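Local structure of biofilm growth-associated repressor (Xylella fastidiosa, 3PQK) at residues H22-M27 with I46-P51; V29-L32 with E36-V39; I65-R70 with F76-E81. The protein represses transcription of its own operon by binding a palindromic AT-rich sequence over the -10 region of the blh promoter. One frame throughout, in Å; residues are numbered along the deposited sequence.

Interaction 1: residues H22-M27 with I46-P51; sequences HPVRLM and IGIGQP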
loop_
_atom_site.group_PDB
_atom_site.type_symbol
_atom_site.label_atom_id
_atom_site.label_comp_id
_atom_site.label_asym_id
_atom_site.label_seq_id
_atom_site.Cartn_x
_atom_site.Cartn_y
_atom_site.Cartn_z
ATOM N N HIS B 22 8.657 -1.006 4.554
ATOM C CA HIS B 22 9.786 -1.606 5.266
ATOM C C HIS B 22 9.374 -3.013 5.595
ATOM O O HIS B 22 8.334 -3.186 6.215
ATOM C CB HIS B 22 10.176 -0.814 6.530
ATOM C CG HIS B 22 11.461 -1.246 7.184
ATOM N ND1 HIS B 22 11.709 -2.576 7.510
ATOM C CD2 HIS B 22 12.509 -0.498 7.600
ATOM C CE1 HIS B 22 12.910 -2.599 8.062
ATOM N NE2 HIS B 22 13.426 -1.371 8.155
ATOM N N PRO B 23 10.132 -4.048 5.153
ATOM C CA PRO B 23 9.732 -5.447 5.443
ATOM C C PRO B 23 9.437 -5.762 6.903
ATOM O O PRO B 23 8.481 -6.484 7.184
ATOM C CB PRO B 23 10.908 -6.275 4.894
ATOM C CG PRO B 23 12.065 -5.306 4.785
ATOM C CD PRO B 23 11.405 -4.011 4.393
ATOM N N VAL B 24 10.216 -5.196 7.837
ATOM C CA VAL B 24 10.012 -5.432 9.277
ATOM C C VAL B 24 8.694 -4.783 9.728
ATOM O O VAL B 24 7.909 -5.441 10.428
ATOM C CB VAL B 24 11.235 -5.030 10.151
ATOM C CG1 VAL B 24 10.941 -5.207 11.645
ATOM C CG2 VAL B 24 12.491 -5.817 9.741
ATOM N N ARG B 25 8.404 -3.554 9.247
ATOM C CA ARG B 25 7.119 -2.891 9.542
ATOM C C ARG B 25 5.958 -3.711 9.015
ATOM O O ARG B 25 4.968 -3.886 9.715
ATOM C CB ARG B 25 7.064 -1.483 8.961
ATOM C CG ARG B 25 7.961 -0.523 9.682
ATOM C CD ARG B 25 7.979 0.815 8.981
ATOM N NE ARG B 25 9.241 1.509 9.199
ATOM C CZ ARG B 25 9.740 2.453 8.409
ATOM N NH1 ARG B 25 9.084 2.834 7.318
ATOM N NH2 ARG B 25 10.897 3.026 8.703
ATOM N N LEU B 26 6.099 -4.275 7.816
ATOM C CA LEU B 26 5.055 -5.125 7.265
ATOM C C LEU B 26 4.790 -6.401 8.081
ATOM O O LEU B 26 3.632 -6.738 8.314
ATOM C CB LEU B 26 5.329 -5.453 5.801
ATOM C CG LEU B 26 4.995 -4.313 4.858
ATOM C CD1 LEU B 26 5.555 -4.585 3.465
ATOM C CD2 LEU B 26 3.483 -4.111 4.772
HETATM N N MSE B 27 5.855 -7.082 8.514
HETATM C CA MSE B 27 5.730 -8.314 9.317
HETATM C C MSE B 27 5.037 -7.972 10.641
HETATM O O MSE B 27 4.083 -8.637 11.017
HETATM C CB MSE B 27 7.107 -8.944 9.552
HETATM C CG MSE B 27 7.752 -9.488 8.284
HETATM SE SE MSE B 27 9.471 -10.380 8.610
HETATM C CE MSE B 27 10.645 -8.950 8.852
ATOM N N ILE B 46 8.403 -13.148 14.593
ATOM C CA ILE B 46 8.923 -12.504 13.379
ATOM C C ILE B 46 10.415 -12.774 13.159
ATOM O O ILE B 46 10.882 -12.710 12.026
ATOM C CB ILE B 46 8.540 -10.987 13.401
ATOM C CG1 ILE B 46 7.026 -10.800 13.251
ATOM C CG2 ILE B 46 9.303 -10.124 12.391
ATOM C CD1 ILE B 46 6.488 -9.820 14.209
ATOM N N GLY B 47 11.132 -13.109 14.221
ATOM C CA GLY B 47 12.558 -13.401 14.141
ATOM C C GLY B 47 13.417 -12.170 13.959
ATOM O O GLY B 47 14.455 -12.234 13.302
ATOM N N ILE B 48 12.979 -11.039 14.526
ATOM C CA ILE B 48 13.708 -9.778 14.506
ATOM C C ILE B 48 13.945 -9.378 15.974
ATOM O O ILE B 48 12.990 -9.313 16.754
ATOM C CB ILE B 48 12.933 -8.684 13.692
ATOM C CG1 ILE B 48 12.745 -9.073 12.181
ATOM C CG2 ILE B 48 13.554 -7.277 13.860
ATOM C CD1 ILE B 48 13.999 -8.997 11.231
ATOM N N GLY B 49 15.198 -9.135 16.333
ATOM C CA GLY B 49 15.565 -8.756 17.693
ATOM C C GLY B 49 15.710 -7.264 17.875
ATOM O O GLY B 49 15.075 -6.489 17.164
ATOM N N GLN B 50 16.587 -6.856 18.797
ATOM C CA GLN B 50 16.861 -5.453 19.091
ATOM C C GLN B 50 18.178 -4.979 18.458
ATOM O O GLN B 50 19.019 -5.823 18.163
ATOM C CB GLN B 50 16.846 -5.207 20.609
ATOM C CG GLN B 50 15.470 -5.409 21.264
ATOM C CD GLN B 50 14.376 -4.507 20.727
ATOM O OE1 GLN B 50 14.627 -3.436 20.158
ATOM N NE2 GLN B 50 13.129 -4.919 20.922
ATOM N N PRO B 51 18.401 -3.666 18.203
ATOM C CA PRO B 51 17.507 -2.514 18.435
ATOM C C PRO B 51 16.359 -2.388 17.418
ATOM O O PRO B 51 15.389 -1.687 17.690
ATOM C CB PRO B 51 18.473 -1.325 18.410
ATOM C CG PRO B 51 19.538 -1.741 17.432
ATOM C CD PRO B 51 19.680 -3.243 17.594
#
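Val24 and Met27, one turn apart on helix 23-33, pack against Ile46 and Ile48. Ile46 ends helix 39-46 and Ile48 lies in the turn before helix 52-62, within the predicted DNA-binding helix-turn-helix. The tight part is wholly apolar. Met27 is a selenomethionine, and its bent chain (chi3 -77°) brings the terminal methyl back between the isoleucines: CE lies 3.9 Å from Ile48 CG1 and 4.0 Å from Ile46 CG2. CB and SE of Met27 both reach Ile46 CG2, each at 3.8 Å. Met27 and Ile48 cross at about a right angle. Met27 also packs on Met6 of the second subunit.

The other side is looser. Gly47, exposed and with positive phi, turns the chain out of helix 39-46 without touching residues 22-27. Beyond Ile48 the turn draws away, through Gly49 and exposed Gln50 to Pro51, which follows a cis peptide bond. At the start of helix 23-33, partly exposed His22 is the N-cap. Its ND1 accepts from Val24 N at 3.0 Å, with the donor nearly in the ring plane. The same Val24 meets Ile48 with both methyls: CG1 lies 4.0 Å from Ile48 CG2, and CG2 lies 3.8 Å from Ile48 CD1.

Interaction 2: residues V29-L32 with E36-V39; sequences VCTL and EFSV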
loop_
_atom_site.group_PDB
_atom_site.type_symbol
_atom_site.label_atom_id
_atom_site.label_comp_id
_atom_site.label_asym_id
_atom_site.label_seq_id
_atom_site.Cartn_x
_atom_site.Cartn_y
_atom_site.Cartn_z
ATOM N N VAL B 29 2.895 -5.275 11.312
ATOM C CA VAL B 29 1.472 -4.961 11.135
ATOM C C VAL B 29 0.622 -6.175 10.780
ATOM O O VAL B 29 -0.448 -6.365 11.352
ATOM C CB VAL B 29 1.194 -3.688 10.281
ATOM C CG1 VAL B 29 1.847 -2.452 10.909
ATOM C CG2 VAL B 29 1.674 -3.862 8.840
ATOM N N CYS B 30 1.140 -7.060 9.919
ATOM C CA CYS B 30 0.396 -8.288 9.603
ATOM C C CYS B 30 0.244 -9.194 10.830
ATOM O O CYS B 30 -0.835 -9.739 11.037
ATOM C CB CYS B 30 1.015 -9.029 8.421
ATOM S SG CYS B 30 0.382 -8.478 6.825
ATOM N N THR B 31 1.295 -9.285 11.686
ATOM C CA THR B 31 1.224 -10.082 12.931
ATOM C C THR B 31 0.140 -9.509 13.860
ATOM O O THR B 31 -0.657 -10.266 14.429
ATOM C CB THR B 31 2.603 -10.146 13.629
ATOM O OG1 THR B 31 3.597 -10.591 12.700
ATOM C CG2 THR B 31 2.604 -11.062 14.860
ATOM N N LEU B 32 0.068 -8.161 13.945
ATOM C CA LEU B 32 -0.887 -7.456 14.802
ATOM C C LEU B 32 -2.337 -7.492 14.371
ATOM O O LEU B 32 -3.219 -7.166 15.151
ATOM C CB LEU B 32 -0.421 -6.035 15.121
ATOM C CG LEU B 32 0.882 -5.907 15.921
ATOM C CD1 LEU B 32 1.347 -4.466 15.913
ATOM C CD2 LEU B 32 0.698 -6.365 17.400
ATOM N N GLU B 36 -3.153 -8.491 19.904
ATOM C CA GLU B 36 -2.187 -7.703 20.683
ATOM C C GLU B 36 -1.028 -8.572 21.099
ATOM O O GLU B 36 -1.256 -9.678 21.590
ATOM C CB GLU B 36 -2.848 -7.136 21.955
ATOM C CG GLU B 36 -4.102 -6.312 21.703
ATOM C CD GLU B 36 -4.698 -5.579 22.892
ATOM O OE1 GLU B 36 -4.110 -5.635 23.997
ATOM O OE2 GLU B 36 -5.755 -4.931 22.711
ATOM N N PHE B 37 0.212 -8.102 20.907
ATOM C CA PHE B 37 1.384 -8.884 21.294
ATOM C C PHE B 37 2.394 -8.052 22.046
ATOM O O PHE B 37 2.538 -6.855 21.782
ATOM C CB PHE B 37 2.058 -9.529 20.073
ATOM C CG PHE B 37 1.188 -10.522 19.343
ATOM C CD1 PHE B 37 1.036 -11.820 19.821
ATOM C CD2 PHE B 37 0.475 -10.148 18.215
ATOM C CE1 PHE B 37 0.214 -12.735 19.155
ATOM C CE2 PHE B 37 -0.339 -11.071 17.538
ATOM C CZ PHE B 37 -0.462 -12.360 18.014
ATOM N N SER B 38 3.154 -8.708 22.935
ATOM C CA SER B 38 4.172 -8.008 23.685
ATOM C C SER B 38 5.391 -7.950 22.788
ATOM O O SER B 38 5.398 -8.602 21.750
ATOM C CB SER B 38 4.463 -8.734 25.001
ATOM O OG SER B 38 5.297 -9.854 24.764
ATOM N N VAL B 39 6.422 -7.200 23.179
ATOM C CA VAL B 39 7.659 -7.071 22.412
ATOM C C VAL B 39 8.377 -8.414 22.289
ATOM O O VAL B 39 8.890 -8.733 21.217
ATOM C CB VAL B 39 8.546 -5.884 22.921
ATOM C CG1 VAL B 39 9.100 -6.120 24.335
ATOM C CG2 VAL B 39 9.662 -5.536 21.949
#
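Phe37 leans on the last turns of helix 23-33, where Thr31 and Leu32 receive the edge of its ring. The side chain starts at a CB that points toward the helix. The first torsion (chi1 -63°) sets CG anti to the carbonyl carbon and carries the ring to Thr31 and Leu32. One edge of the ring does the touching. Phe37 CD2 meets Leu32 CD2 at 3.9 Å, and this methyl lies near the ring plane. The next atom, Phe37 CE2, sits 3.2 Å from Thr31 O, also near the ring plane, so an aromatic C-H edge faces a helix carbonyl. Phe37 CE2 also lies 4.0 Å from Thr31 CG2. At the tip, Phe37 CZ is 4.2 Å from Thr31 O and marks the end of the contact.

Leu32 runs past the ring in the opposite direction. Its CD2 also comes within 3.9 Å of Phe37 N. Thr31 crosses the ring at about a right angle. It offers its methyl, while OG1 is taken by Met27 O one turn back in the helix. Leu42 and Gln45 of helix 39-46 also touch Phe37, so the ring is touched by both helices. Ser38 follows as the N-cap of helix 39-46, and Cys30 on helix 23-33 forms a disulfide with Cys96. The backbone of Phe37 is hydrogen-bonded to Tyr77 of strand 76-79. Such a short connection, leading from one helix into the helix-turn-helix and pairing with the wing hairpin, belongs to the winged-helix fold of ArsR-type repressors.

Interaction 3: residues I65-R70 with F76-E81; sequences IVETRR and FYRLTE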
loop_
_atom_site.group_PDB
_atom_site.type_symbol
_atom_site.label_atom_id
_atom_site.label_comp_id
_atom_site.label_asym_id
_atom_site.label_seq_id
_atom_site.Cartn_x
_atom_site.Cartn_y
_atom_site.Cartn_z
ATOM N N ILE B 65 -0.045 4.098 13.471
ATOM C CA ILE B 65 -0.508 2.802 12.937
ATOM C C ILE B 65 -0.632 1.757 14.054
ATOM O O ILE B 65 -1.518 0.900 14.024
ATOM C CB ILE B 65 0.438 2.354 11.767
ATOM C CG1 ILE B 65 0.334 3.352 10.567
ATOM C CG2 ILE B 65 0.121 0.916 11.283
ATOM C CD1 ILE B 65 1.461 3.201 9.527
ATOM N N VAL B 66 0.272 1.834 15.033
ATOM C CA VAL B 66 0.305 0.946 16.170
ATOM C C VAL B 66 0.265 1.819 17.443
ATOM O O VAL B 66 0.740 2.950 17.444
ATOM C CB VAL B 66 1.563 0.022 16.097
ATOM C CG1 VAL B 66 1.795 -0.739 17.405
ATOM C CG2 VAL B 66 1.460 -0.951 14.920
ATOM N N GLU B 67 -0.290 1.273 18.511
ATOM C CA GLU B 67 -0.339 1.899 19.826
ATOM C C GLU B 67 -0.072 0.831 20.908
ATOM O O GLU B 67 -0.075 -0.370 20.610
ATOM C CB GLU B 67 -1.686 2.595 20.046
ATOM C CG GLU B 67 -2.905 1.689 19.954
ATOM C CD GLU B 67 -4.205 2.402 20.266
ATOM O OE1 GLU B 67 -4.149 3.573 20.705
ATOM O OE2 GLU B 67 -5.282 1.798 20.067
ATOM N N THR B 68 0.114 1.264 22.148
ATOM C CA THR B 68 0.349 0.352 23.257
ATOM C C THR B 68 -0.864 0.260 24.171
ATOM O O THR B 68 -1.716 1.165 24.218
ATOM C CB THR B 68 1.648 0.691 24.024
ATOM O OG1 THR B 68 1.508 1.969 24.654
ATOM C CG2 THR B 68 2.899 0.631 23.143
ATOM N N ARG B 69 -0.932 -0.845 24.910
ATOM C CA ARG B 69 -1.975 -1.096 25.893
ATOM C C ARG B 69 -1.313 -1.779 27.093
ATOM O O ARG B 69 -0.438 -2.625 26.917
ATOM C CB ARG B 69 -3.105 -1.941 25.275
ATOM C CG ARG B 69 -4.418 -1.890 26.036
ATOM C CD ARG B 69 -5.410 -2.842 25.405
ATOM N NE ARG B 69 -5.529 -4.066 26.205
ATOM C CZ ARG B 69 -6.535 -4.322 27.032
ATOM N NH1 ARG B 69 -7.555 -3.478 27.128
ATOM N NH2 ARG B 69 -6.545 -5.438 27.752
ATOM N N ARG B 70 -1.646 -1.326 28.305
ATOM C CA ARG B 70 -1.141 -1.894 29.557
ATOM C C ARG B 70 -2.253 -1.811 30.617
ATOM O O ARG B 70 -2.358 -0.821 31.343
ATOM C CB ARG B 70 0.182 -1.255 30.013
ATOM N N PHE B 76 1.374 -4.372 25.789
ATOM C CA PHE B 76 0.965 -5.016 24.530
ATOM C C PHE B 76 0.834 -3.983 23.428
ATOM O O PHE B 76 0.247 -2.912 23.642
ATOM C CB PHE B 76 -0.393 -5.739 24.654
ATOM C CG PHE B 76 -0.365 -6.910 25.600
ATOM C CD1 PHE B 76 0.222 -8.115 25.222
ATOM C CD2 PHE B 76 -0.884 -6.799 26.886
ATOM C CE1 PHE B 76 0.301 -9.181 26.116
ATOM C CE2 PHE B 76 -0.827 -7.878 27.776
ATOM C CZ PHE B 76 -0.253 -9.068 27.375
ATOM N N TYR B 77 1.301 -4.340 22.238
ATOM C CA TYR B 77 1.153 -3.505 21.048
ATOM C C TYR B 77 -0.057 -4.011 20.309
ATOM O O TYR B 77 -0.374 -5.187 20.376
ATOM C CB TYR B 77 2.395 -3.586 20.174
ATOM C CG TYR B 77 3.622 -2.968 20.813
ATOM C CD1 TYR B 77 4.040 -1.685 20.471
ATOM C CD2 TYR B 77 4.405 -3.692 21.706
ATOM C CE1 TYR B 77 5.200 -1.134 21.009
ATOM C CE2 TYR B 77 5.564 -3.146 22.262
ATOM C CZ TYR B 77 5.950 -1.861 21.919
ATOM O OH TYR B 77 7.100 -1.318 22.441
ATOM N N ARG B 78 -0.745 -3.121 19.630
ATOM C CA ARG B 78 -1.950 -3.389 18.884
ATOM C C ARG B 78 -2.046 -2.339 17.784
ATOM O O ARG B 78 -1.469 -1.254 17.909
ATOM C CB ARG B 78 -3.192 -3.286 19.794
ATOM C CG ARG B 78 -3.336 -1.959 20.567
ATOM C CD ARG B 78 -4.659 -1.835 21.310
ATOM N NE ARG B 78 -5.724 -1.326 20.445
ATOM C CZ ARG B 78 -7.028 -1.495 20.660
ATOM N NH1 ARG B 78 -7.452 -2.184 21.715
ATOM N NH2 ARG B 78 -7.916 -0.995 19.810
ATOM N N LEU B 79 -2.805 -2.653 16.752
ATOM C CA LEU B 79 -3.067 -1.744 15.669
ATOM C C LEU B 79 -4.012 -0.655 16.161
ATOM O O LEU B 79 -4.859 -0.905 17.025
ATOM C CB LEU B 79 -3.771 -2.507 14.536
ATOM C CG LEU B 79 -2.924 -3.478 13.730
ATOM C CD1 LEU B 79 -3.802 -4.218 12.728
ATOM C CD2 LEU B 79 -1.784 -2.749 13.002
ATOM N N THR B 80 -3.926 0.533 15.580
ATOM C CA THR B 80 -4.910 1.558 15.952
ATOM C C THR B 80 -6.205 1.266 15.173
ATOM O O THR B 80 -6.229 0.354 14.336
ATOM C CB THR B 80 -4.368 2.966 15.755
ATOM O OG1 THR B 80 -4.034 3.158 14.389
ATOM C CG2 THR B 80 -3.174 3.251 16.632
ATOM N N GLU B 81 -7.293 1.984 15.491
ATOM C CA GLU B 81 -8.580 1.795 14.829
ATOM C C GLU B 81 -8.790 2.866 13.748
ATOM O O GLU B 81 -9.876 2.986 13.164
ATOM C CB GLU B 81 -9.716 1.769 15.854
ATOM C CG GLU B 81 -9.771 0.490 16.669
ATOM C CD GLU B 81 -10.982 0.395 17.576
ATOM O OE1 GLU B 81 -11.008 1.099 18.613
ATOM O OE2 GLU B 81 -11.913 -0.374 17.243
#
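Glu67 and Arg78 form a hydrogen-bonded pair in the antiparallel hairpin of strands 66-69 and 76-79. Glu67 N gives to Arg78 O at 2.9 Å, and Arg78 N gives back to Glu67 O at 3.0 Å. Arg69 and Phe76 repeat the pattern: Arg69 N to Phe76 O is 2.7 Å, and Phe76 N to Arg69 O is 2.8 Å. Past the strands, Thr80 N reaches Ile65 O at 2.9 Å. This last donor stands above the carbonyl plane, 45° out of it. Thr80 OG1 is hydrogen-bonded to Gly64 O.

The hairpin is the wing of the winged-helix fold. One face carries Glu67, Arg69 and Arg78, with Phe76 beside them. A salt bridge joins Glu67 OE2 to Arg78 NE at 3.2 Å. Their carboxylate and guanidinium planes stand 79° apart. Chi1 near +60° (59° in Glu67) sets each CG between backbone N and carbonyl carbon, and the two chains run side by side. Glu81 adds a long salt bridge to Arg78 NH2. Glu36 takes Arg69 NE in a salt bridge, though the Arg69 side chain is poorly ordered, and Arg78 NH1 in a weak, long ion pair.

Thr68 and Tyr77 share the other face. Thr68 CG2 sits over the Tyr77 ring in a CH-pi contact, 4.0 Å from its centroid, while Val66 CG1 meets the ring edge.

Along the chain, interaction 2 falls within the span bridged by interaction 1, and interaction 3 follows both. Interactions 1 and 2 share helix 23-33, with centres about 11 Å apart. They touch where Ile46 CD1 packs on Thr31 OG1. Interactions 2 and 3 have centres about 8 Å apart. Residues 36-39 meet the wing at Glu36 and Phe37, and Leu32 CD2 packs on Tyr77 O. Interactions 1 and 3 do not touch; their nearest atoms are about 7 Å apart. Helix 23-33 and the connection after it thus link the turn of the predicted helix-turn-helix to the wing in one DNA-binding domain.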